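Local coordinates for protein putative solute-binding component of ABC transporter (Clostridium phytofermentans, PDB 4YS6) that binds beta-D-glucopyranose and probably serves as the solute-binding component that presents sugar to an ABC transporter, at residues 289-297 with 347-355; 138-147 with 330-338. All blocks are in the same frame, centred on the assembly; numbering follows the deposited sequence. Where two conformers were deposited one is given.

Interaction 1: residues 289-297 with 347-355. With BGC (beta-D-glucopyranose), chain D.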
loop_
_atom_site.group_PDB
_atom_site.type_symbol
_atom_site.label_atom_id
_atom_site.label_comp_id
_atom_site.label_asym_id
_atom_site.label_seq_id
_atom_site.Cartn_x
_atom_site.Cartn_y
_atom_site.Cartn_z
ATOM N N SER A 289 -1.433 -11.465 5.677
ATOM C CA SER A 289 -1.564 -10.133 5.184
ATOM C C SER A 289 -1.073 -9.207 6.295
ATOM O O SER A 289 -0.550 -9.653 7.318
ATOM C CB SER A 289 -3.006 -9.833 4.745
ATOM O OG SER A 289 -3.114 -8.574 4.069
ATOM N N ILE A 290 -1.117 -7.925 6.037
ATOM C CA ILE A 290 -0.668 -6.927 7.001
ATOM C C ILE A 290 -1.861 -6.031 7.215
ATOM O O ILE A 290 -2.448 -5.535 6.251
ATOM C CB ILE A 290 0.555 -6.117 6.486
ATOM C CG1 ILE A 290 1.787 -7.000 6.241
ATOM C CG2 ILE A 290 0.883 -4.952 7.442
ATOM C CD1 ILE A 290 2.353 -7.652 7.432
ATOM N N PHE A 291 -2.235 -5.830 8.468
ATOM C CA PHE A 291 -3.364 -4.982 8.801
ATOM C C PHE A 291 -2.867 -3.573 9.098
ATOM O O PHE A 291 -2.043 -3.363 9.978
ATOM C CB PHE A 291 -4.135 -5.510 10.002
ATOM C CG PHE A 291 -5.256 -4.612 10.454
ATOM C CD1 PHE A 291 -6.256 -4.219 9.571
ATOM C CD2 PHE A 291 -5.334 -4.192 11.765
ATOM C CE1 PHE A 291 -7.297 -3.404 10.002
ATOM C CE2 PHE A 291 -6.370 -3.398 12.196
ATOM C CZ PHE A 291 -7.355 -2.999 11.299
ATOM N N LYS A 292 -3.404 -2.630 8.346
ATOM C CA LYS A 292 -3.147 -1.222 8.501
ATOM C C LYS A 292 -4.495 -0.539 8.791
ATOM O O LYS A 292 -5.367 -0.412 7.928
ATOM C CB LYS A 292 -2.474 -0.656 7.240
ATOM C CG LYS A 292 -1.214 -1.427 6.831
ATOM C CD LYS A 292 -0.329 -0.684 5.858
ATOM C CE LYS A 292 -1.010 -0.348 4.539
ATOM N NZ LYS A 292 0.042 0.174 3.613
ATOM N N ASP A 293 -4.693 -0.144 10.040
ATOM C CA ASP A 293 -6.007 0.343 10.450
ATOM C C ASP A 293 -6.187 1.771 9.914
ATOM O O ASP A 293 -5.626 2.722 10.473
ATOM C CB ASP A 293 -6.149 0.298 11.975
ATOM C CG ASP A 293 -7.571 0.557 12.439
ATOM O OD1 ASP A 293 -8.339 1.242 11.722
ATOM O OD2 ASP A 293 -7.936 0.076 13.533
ATOM N N THR A 294 -6.949 1.911 8.829
ATOM C CA THR A 294 -7.120 3.233 8.212
ATOM C C THR A 294 -7.794 4.234 9.143
ATOM O O THR A 294 -7.672 5.442 8.940
ATOM C CB THR A 294 -7.936 3.170 6.893
ATOM O OG1 THR A 294 -9.261 2.664 7.118
ATOM C CG2 THR A 294 -7.242 2.302 5.890
ATOM N N ARG A 295 -8.519 3.756 10.159
ATOM C CA ARG A 295 -9.164 4.666 11.086
ATOM C C ARG A 295 -8.109 5.404 11.902
ATOM O O ARG A 295 -8.269 6.583 12.258
ATOM C CB ARG A 295 -10.099 3.905 12.017
ATOM C CG ARG A 295 -11.175 3.144 11.325
ATOM C CD ARG A 295 -11.921 2.295 12.329
ATOM N NE ARG A 295 -11.040 1.248 12.850
ATOM C CZ ARG A 295 -11.440 0.279 13.660
ATOM N NH1 ARG A 295 -12.694 0.229 14.052
ATOM N NH2 ARG A 295 -10.579 -0.627 14.071
ATOM N N THR A 296 -7.034 4.682 12.223
ATOM C CA THR A 296 -5.925 5.232 12.994
ATOM C C THR A 296 -5.155 6.252 12.192
ATOM O O THR A 296 -4.782 7.313 12.700
ATOM C CB THR A 296 -4.956 4.123 13.432
ATOM O OG1 THR A 296 -5.681 3.171 14.214
ATOM C CG2 THR A 296 -3.810 4.692 14.262
ATOM N N LEU A 297 -4.891 5.910 10.938
ATOM C CA LEU A 297 -4.209 6.841 10.043
ATOM C C LEU A 297 -5.035 8.121 9.912
ATOM O O LEU A 297 -4.496 9.226 10.043
ATOM C CB LEU A 297 -3.966 6.205 8.676
ATOM C CG LEU A 297 -3.253 7.071 7.641
ATOM C CD1 LEU A 297 -1.952 7.589 8.179
ATOM C CD2 LEU A 297 -3.008 6.248 6.369
ATOM N N LEU A 347 -8.178 -9.029 15.209
ATOM C CA LEU A 347 -7.691 -7.818 14.596
ATOM C C LEU A 347 -8.735 -7.049 13.847
ATOM O O LEU A 347 -8.692 -5.815 13.869
ATOM C CB LEU A 347 -6.552 -8.120 13.630
ATOM C CG LEU A 347 -5.209 -8.483 14.242
ATOM C CD1 LEU A 347 -4.258 -8.712 13.086
ATOM C CD2 LEU A 347 -4.677 -7.406 15.190
ATOM N N LEU A 348 -9.629 -7.762 13.155
ATOM C CA LEU A 348 -10.533 -7.126 12.190
ATOM C C LEU A 348 -11.983 -7.037 12.645
ATOM O O LEU A 348 -12.658 -6.087 12.313
ATOM C CB LEU A 348 -10.502 -7.874 10.862
ATOM C CG LEU A 348 -9.129 -8.029 10.218
ATOM C CD1 LEU A 348 -9.283 -8.834 8.948
ATOM C CD2 LEU A 348 -8.526 -6.684 9.907
ATOM N N ILE A 349 -12.444 -8.020 13.405
ATOM C CA ILE A 349 -13.842 -8.063 13.831
ATOM C C ILE A 349 -13.988 -7.491 15.233
ATOM O O ILE A 349 -14.807 -6.607 15.453
ATOM C CB ILE A 349 -14.391 -9.487 13.772
ATOM C CG1 ILE A 349 -14.460 -9.977 12.319
ATOM C CG2 ILE A 349 -15.773 -9.575 14.412
ATOM C CD1 ILE A 349 -15.508 -9.286 11.480
ATOM N N ASP A 350 -13.168 -7.952 16.178
ATOM C CA ASP A 350 -13.299 -7.505 17.565
ATOM C C ASP A 350 -12.880 -6.022 17.712
ATOM O O ASP A 350 -13.273 -5.338 18.664
ATOM C CB ASP A 350 -12.469 -8.404 18.497
ATOM C CG ASP A 350 -12.963 -9.846 18.541
ATOM O OD1 ASP A 350 -14.083 -10.148 18.046
ATOM O OD2 ASP A 350 -12.223 -10.690 19.110
ATOM N N SER A 351 -12.105 -5.535 16.743
ATOM C CA SER A 351 -11.694 -4.135 16.661
ATOM C C SER A 351 -12.722 -3.236 15.983
ATOM O O SER A 351 -12.556 -2.011 15.951
ATOM C CB SER A 351 -10.422 -4.007 15.852
ATOM O OG SER A 351 -10.752 -4.304 14.512
ATOM N N GLY A 352 -13.732 -3.851 15.387
ATOM C CA GLY A 352 -14.805 -3.117 14.761
ATOM C C GLY A 352 -14.468 -2.695 13.352
ATOM O O GLY A 352 -15.212 -1.942 12.740
ATOM N N TYR A 353 -13.351 -3.161 12.815
ATOM C CA TYR A 353 -12.974 -2.724 11.467
ATOM C C TYR A 353 -13.950 -3.246 10.408
ATOM O O TYR A 353 -14.417 -2.493 9.546
ATOM C CB TYR A 353 -11.550 -3.182 11.135
ATOM C CG TYR A 353 -10.955 -2.410 9.980
ATOM C CD1 TYR A 353 -10.385 -1.168 10.186
ATOM C CD2 TYR A 353 -10.994 -2.902 8.685
ATOM C CE1 TYR A 353 -9.852 -0.435 9.149
ATOM C CE2 TYR A 353 -10.450 -2.158 7.614
ATOM C CZ TYR A 353 -9.883 -0.923 7.866
ATOM O OH TYR A 353 -9.319 -0.146 6.851
ATOM N N TYR A 354 -14.247 -4.536 10.477
ATOM C CA TYR A 354 -15.239 -5.180 9.627
ATOM C C TYR A 354 -16.367 -5.731 10.492
ATOM O O TYR A 354 -16.186 -5.933 11.690
ATOM C CB TYR A 354 -14.620 -6.324 8.844
ATOM C CG TYR A 354 -13.626 -5.926 7.768
ATOM C CD1 TYR A 354 -13.886 -4.874 6.909
ATOM C CD2 TYR A 354 -12.445 -6.637 7.592
ATOM C CE1 TYR A 354 -12.993 -4.537 5.894
ATOM C CE2 TYR A 354 -11.540 -6.314 6.575
ATOM C CZ TYR A 354 -11.823 -5.256 5.733
ATOM O OH TYR A 354 -10.946 -4.905 4.735
ATOM N N THR A 355 -17.524 -5.984 9.884
ATOM C CA THR A 355 -18.593 -6.711 10.552
ATOM C C THR A 355 -18.449 -8.166 10.184
ATOM O O THR A 355 -17.853 -8.486 9.155
ATOM C CB THR A 355 -19.967 -6.209 10.136
ATOM O OG1 THR A 355 -20.218 -6.597 8.781
ATOM C CG2 THR A 355 -20.034 -4.701 10.243
HETATM C C2 BGC D . -0.762 1.522 -0.074
HETATM C C3 BGC D . -1.211 0.101 0.034
HETATM C C4 BGC D . -2.170 -0.272 -1.017
HETATM C C5 BGC D . -1.678 0.067 -2.390
HETATM C C6 BGC D . -2.717 -0.103 -3.477
HETATM C C1 BGC D . -0.119 1.752 -1.456
HETATM O O1 BGC D . 0.271 2.968 -1.628
HETATM O O2 BGC D . 0.195 1.809 0.938
HETATM O O3 BGC D . -1.808 -0.049 1.377
HETATM O O4 BGC D . -2.410 -1.702 -1.031
HETATM O O5 BGC D . -1.272 1.468 -2.382
HETATM O O6 BGC D . -3.964 0.469 -3.113
#
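F291 and Y353 form a T-shaped aromatic pair where, in this type I periplasmic binding protein fold, the chain leaves strand 289-291 for helix 294-309. The turn that follows helix 344-349 packs against this passage, itself probably one of the lobe-to-lobe crossings of the fold.

The apolar contacts centre on the F291 ring. With CG anti to the backbone N (chi1 176°), it swings toward 347-355 and presents CZ and CE1 to the face of Y353, the centroids 5.0 Å apart and the planes at 85°. L348 comes from another direction: its CD2 rests over a face of F291, 3.8 Å from the ring centroid, in a CH-pi contact, while L347 CD1 packs beside CB.

The polar contacts gather along the edge of Y353. T294 OG1 and Y353 OH share a hydrogen bond of 2.8 Å, tying the phenol to the first turn of helix 294-309. R295 grips in two directions. End-on, NH1 and NH2 both donate to S351 O, at 2.9 and 3.1 Å, from the same face of its carbonyl plane. Side-on, NE and NH2 take D293 OD1 and OD2, the NH2–OD2 salt bridge measuring 2.8 Å. D293 is also the N-cap, OD1 accepting from R295 N, so one carboxylate caps the helix and, with S351 O, holds the guanidinium's orientation. Y353 CD1 sits over a face of that guanidinium, the two planes 86° apart.

The turn is braced internally by S351 OG, which donates to L347 O. K292 leaves on its own course into the sugar pocket, its chain bent at chi3. There NZ, which also bonds Q271 OE1, donates to O3 of the glucose at 2.9 Å and more weakly to O2.

Interaction 2: residues 138-147 with 330-338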
loop_
_atom_site.group_PDB
_atom_site.type_symbol
_atom_site.label_atom_id
_atom_site.label_comp_id
_atom_site.label_asym_id
_atom_site.label_seq_id
_atom_site.Cartn_x
_atom_site.Cartn_y
_atom_site.Cartn_z
ATOM N N THR A 138 1.556 8.108 7.229
ATOM C CA THR A 138 1.556 6.809 6.559
ATOM C C THR A 138 1.767 5.699 7.601
ATOM O O THR A 138 1.830 5.973 8.802
ATOM C CB THR A 138 2.639 6.790 5.469
ATOM O OG1 THR A 138 2.523 5.603 4.678
ATOM C CG2 THR A 138 4.021 6.870 6.100
ATOM N N PHE A 139 1.804 4.454 7.148
ATOM C CA PHE A 139 2.282 3.352 7.970
ATOM C C PHE A 139 3.767 3.186 7.700
ATOM O O PHE A 139 4.320 3.768 6.761
ATOM C CB PHE A 139 1.477 2.065 7.683
ATOM C CG PHE A 139 0.071 2.155 8.170
ATOM C CD1 PHE A 139 -0.889 2.799 7.410
ATOM C CD2 PHE A 139 -0.286 1.645 9.401
ATOM C CE1 PHE A 139 -2.187 2.940 7.875
ATOM C CE2 PHE A 139 -1.599 1.784 9.853
ATOM C CZ PHE A 139 -2.523 2.445 9.096
ATOM N N ASP A 140 4.450 2.441 8.549
ATOM C CA ASP A 140 5.882 2.230 8.354
ATOM C C ASP A 140 6.087 1.266 7.196
ATOM O O ASP A 140 6.068 0.029 7.366
ATOM C CB ASP A 140 6.492 1.707 9.645
ATOM C CG ASP A 140 8.002 1.624 9.590
ATOM O OD1 ASP A 140 8.589 1.603 8.493
ATOM O OD2 ASP A 140 8.595 1.592 10.675
ATOM N N ASN A 141 6.230 1.830 5.997
ATOM C CA ASN A 141 6.206 1.032 4.788
ATOM C C ASN A 141 7.426 0.117 4.637
ATOM O O ASN A 141 7.292 -1.011 4.166
ATOM C CB ASN A 141 6.084 1.948 3.584
ATOM C CG ASN A 141 4.842 2.788 3.650
ATOM O OD1 ASN A 141 3.746 2.248 3.679
ATOM N ND2 ASN A 141 5.004 4.096 3.775
ATOM N N TYR A 142 8.589 0.567 5.096
ATOM C CA TYR A 142 9.766 -0.297 5.066
ATOM C C TYR A 142 9.521 -1.524 5.952
ATOM O O TYR A 142 9.843 -2.651 5.570
ATOM C CB TYR A 142 11.000 0.472 5.511
ATOM C CG TYR A 142 12.240 -0.356 5.468
ATOM C CD1 TYR A 142 12.942 -0.517 4.286
ATOM C CD2 TYR A 142 12.703 -0.992 6.606
ATOM C CE1 TYR A 142 14.088 -1.292 4.244
ATOM C CE2 TYR A 142 13.840 -1.757 6.571
ATOM C CZ TYR A 142 14.520 -1.904 5.392
ATOM O OH TYR A 142 15.652 -2.682 5.394
HETATM N N MSE A 143 8.909 -1.318 7.108
HETATM C CA MSE A 143 8.648 -2.422 8.040
HETATM C C MSE A 143 7.635 -3.405 7.446
HETATM O O MSE A 143 7.733 -4.630 7.663
HETATM C CB MSE A 143 8.170 -1.896 9.405
HETATM C CG MSE A 143 7.801 -2.986 10.328
HETATM SE SE MSE A 143 7.133 -2.178 12.009
HETATM C CE MSE A 143 8.743 -1.168 12.488
ATOM N N VAL A 144 6.659 -2.900 6.685
ATOM C CA VAL A 144 5.729 -3.777 6.000
ATOM C C VAL A 144 6.517 -4.744 5.120
ATOM O O VAL A 144 6.291 -5.946 5.130
ATOM C CB VAL A 144 4.708 -3.001 5.116
ATOM C CG1 VAL A 144 3.931 -3.948 4.199
ATOM C CG2 VAL A 144 3.744 -2.166 5.961
ATOM N N GLY A 145 7.426 -4.198 4.318
ATOM C CA GLY A 145 8.261 -5.017 3.461
ATOM C C GLY A 145 9.101 -6.003 4.255
ATOM O O GLY A 145 9.179 -7.161 3.902
ATOM N N THR A 146 9.750 -5.527 5.319
ATOM C CA THR A 146 10.516 -6.415 6.187
ATOM C C THR A 146 9.670 -7.601 6.645
ATOM O O THR A 146 10.107 -8.763 6.592
ATOM C CB THR A 146 11.045 -5.679 7.436
ATOM O OG1 THR A 146 11.798 -4.522 7.051
ATOM C CG2 THR A 146 11.931 -6.588 8.252
ATOM N N LYS A 147 8.454 -7.317 7.099
ATOM C CA LYS A 147 7.598 -8.378 7.645
ATOM C C LYS A 147 7.293 -9.415 6.578
ATOM O O LYS A 147 7.264 -10.625 6.857
ATOM C CB LYS A 147 6.298 -7.811 8.211
ATOM C CG LYS A 147 6.486 -7.046 9.514
ATOM C CD LYS A 147 5.130 -6.606 10.078
ATOM C CE LYS A 147 5.242 -5.806 11.343
ATOM N NZ LYS A 147 5.809 -6.623 12.433
ATOM N N PRO A 330 8.483 16.002 7.292
ATOM C CA PRO A 330 8.151 15.517 8.639
ATOM C C PRO A 330 6.984 14.570 8.565
ATOM O O PRO A 330 5.973 14.904 7.927
ATOM C CB PRO A 330 7.788 16.777 9.410
ATOM C CG PRO A 330 8.341 17.912 8.606
ATOM C CD PRO A 330 8.409 17.469 7.183
ATOM N N SER A 331 7.155 13.392 9.162
ATOM C CA SER A 331 6.198 12.296 8.992
ATOM C C SER A 331 5.710 11.685 10.274
ATOM O O SER A 331 6.394 11.706 11.299
ATOM C CB SER A 331 6.809 11.184 8.149
ATOM O OG SER A 331 7.328 11.672 6.917
ATOM N N TYR A 332 4.514 11.121 10.208
ATOM C CA TYR A 332 4.024 10.251 11.272
ATOM C C TYR A 332 3.825 8.882 10.677
ATOM O O TYR A 332 3.060 8.732 9.727
ATOM C CB TYR A 332 2.733 10.744 11.903
ATOM C CG TYR A 332 2.440 10.000 13.171
ATOM C CD1 TYR A 332 1.850 8.747 13.142
ATOM C CD2 TYR A 332 2.817 10.518 14.388
ATOM C CE1 TYR A 332 1.617 8.036 14.316
ATOM C CE2 TYR A 332 2.591 9.814 15.569
ATOM C CZ TYR A 332 1.991 8.578 15.512
ATOM O OH TYR A 332 1.762 7.885 16.677
ATOM N N LEU A 333 4.531 7.908 11.239
ATOM C CA LEU A 333 4.463 6.516 10.798
ATOM C C LEU A 333 3.682 5.682 11.810
ATOM O O LEU A 333 4.122 5.529 12.959
ATOM C CB LEU A 333 5.860 5.939 10.643
ATOM C CG LEU A 333 6.647 6.198 9.355
ATOM C CD1 LEU A 333 6.592 7.626 8.900
ATOM C CD2 LEU A 333 8.102 5.736 9.512
ATOM N N CYS A 334 2.519 5.194 11.395
ATOM C CA CYS A 334 1.736 4.271 12.213
ATOM C C CYS A 334 2.276 2.842 12.070
ATOM O O CYS A 334 2.921 2.487 11.079
ATOM C CB CYS A 334 0.264 4.300 11.821
ATOM S SG CYS A 334 -0.580 5.939 11.845
ATOM N N GLU A 335 1.961 1.996 13.044
ATOM C CA GLU A 335 2.495 0.634 13.075
ATOM C C GLU A 335 1.607 -0.373 12.323
ATOM O O GLU A 335 0.400 -0.461 12.574
ATOM C CB GLU A 335 2.661 0.177 14.529
ATOM C CG GLU A 335 3.489 -1.091 14.672
ATOM C CD GLU A 335 3.719 -1.483 16.118
ATOM O OE1 GLU A 335 2.725 -1.612 16.866
ATOM O OE2 GLU A 335 4.892 -1.655 16.511
ATOM N N PRO A 336 2.191 -1.096 11.355
ATOM C CA PRO A 336 1.442 -2.144 10.650
ATOM C C PRO A 336 1.478 -3.418 11.476
ATOM O O PRO A 336 2.423 -3.602 12.260
ATOM C CB PRO A 336 2.195 -2.276 9.326
ATOM C CG PRO A 336 3.605 -1.970 9.686
ATOM C CD PRO A 336 3.549 -0.952 10.804
ATOM N N VAL A 337 0.463 -4.270 11.336
ATOM C CA VAL A 337 0.327 -5.439 12.204
ATOM C C VAL A 337 0.209 -6.697 11.372
ATOM O O VAL A 337 -0.591 -6.765 10.442
ATOM C CB VAL A 337 -0.922 -5.310 13.126
ATOM C CG1 VAL A 337 -1.085 -6.536 14.002
ATOM C CG2 VAL A 337 -0.797 -4.061 13.993
ATOM N N PHE A 338 0.979 -7.712 11.735
ATOM C CA PHE A 338 0.883 -8.996 11.041
ATOM C C PHE A 338 -0.493 -9.633 11.254
ATOM O O PHE A 338 -0.951 -9.769 12.390
ATOM C CB PHE A 338 1.976 -9.926 11.560
ATOM C CG PHE A 338 1.943 -11.304 10.973
ATOM C CD1 PHE A 338 1.203 -12.306 11.559
ATOM C CD2 PHE A 338 2.673 -11.596 9.840
ATOM C CE1 PHE A 338 1.176 -13.579 11.025
ATOM C CE2 PHE A 338 2.646 -12.882 9.301
ATOM C CZ PHE A 338 1.893 -13.859 9.901
#
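F139 and C334 are paired in the parallel part of the sheet, where strand 135-139, which leads into helix 141-155 as a beta-alpha unit, lies parallel to strand 331-339. The F139 side chain shows how such a pair is packed. Its CB lies 3.7 Å from C334 O. CG, anti to the carbonyl carbon (chi1 -69°), carries the ring alongside the neighbouring strand, where CD2 meets C334 CB at 3.6 Å and CE2 touches the same carbon. The tip, CZ, reaches D293 O at the start of helix 294-309. E335 O lies at the ring's edge, near its plane, and C334 SG stands above a face at a distance, 4.9 Å from the centroid and 16° off the normal.

On the other face of the sheet, T138 CG2 and L333 CD1 lie side by side. Three hydrogen bonds lace the main chains: T138 N to Y332 O, C334 N to T138 O (2.8 Å) and D140 N to C334 O (3.0 Å). D140 then caps helix 141-155, its OD1 accepting from M143 N. That helix meets P336: V144 CG2 reaches its CB and CG, both at 3.7 Å, the selenium of M143, a selenomethionine, approaches CD, and K147 CE lies near P336 O.

The chemistry divides the labour. Backbone bonds set the strand register, whereas P336, whose nitrogen has no hydrogen to donate, meets V144 and M143 through its ring carbons.

How the interactions relate
Strand 331-339 joins the two contacts, whose centres are 15 Å apart. Part of interaction 2, it lies antiparallel to strand 289-291 of interaction 1, F291 N lying 2.7 Å from V337 O as a probable hydrogen bond; its earlier part runs parallel to strand 135-139. Packing also joins them: I290 CG2 is 3.5 Å from P336 CB, and F139 CZ is 3.4 Å from the backbone D293 O, placing the F139 ring against the passage into helix 294-309. Both contacts border the glucose pocket. Interaction 1 supplies K292, whose side chain touches F139, while the T138 side chain of interaction 2 stands about 6 Å from the sugar, OG1 bonded to the backbone O of pocket residue D124.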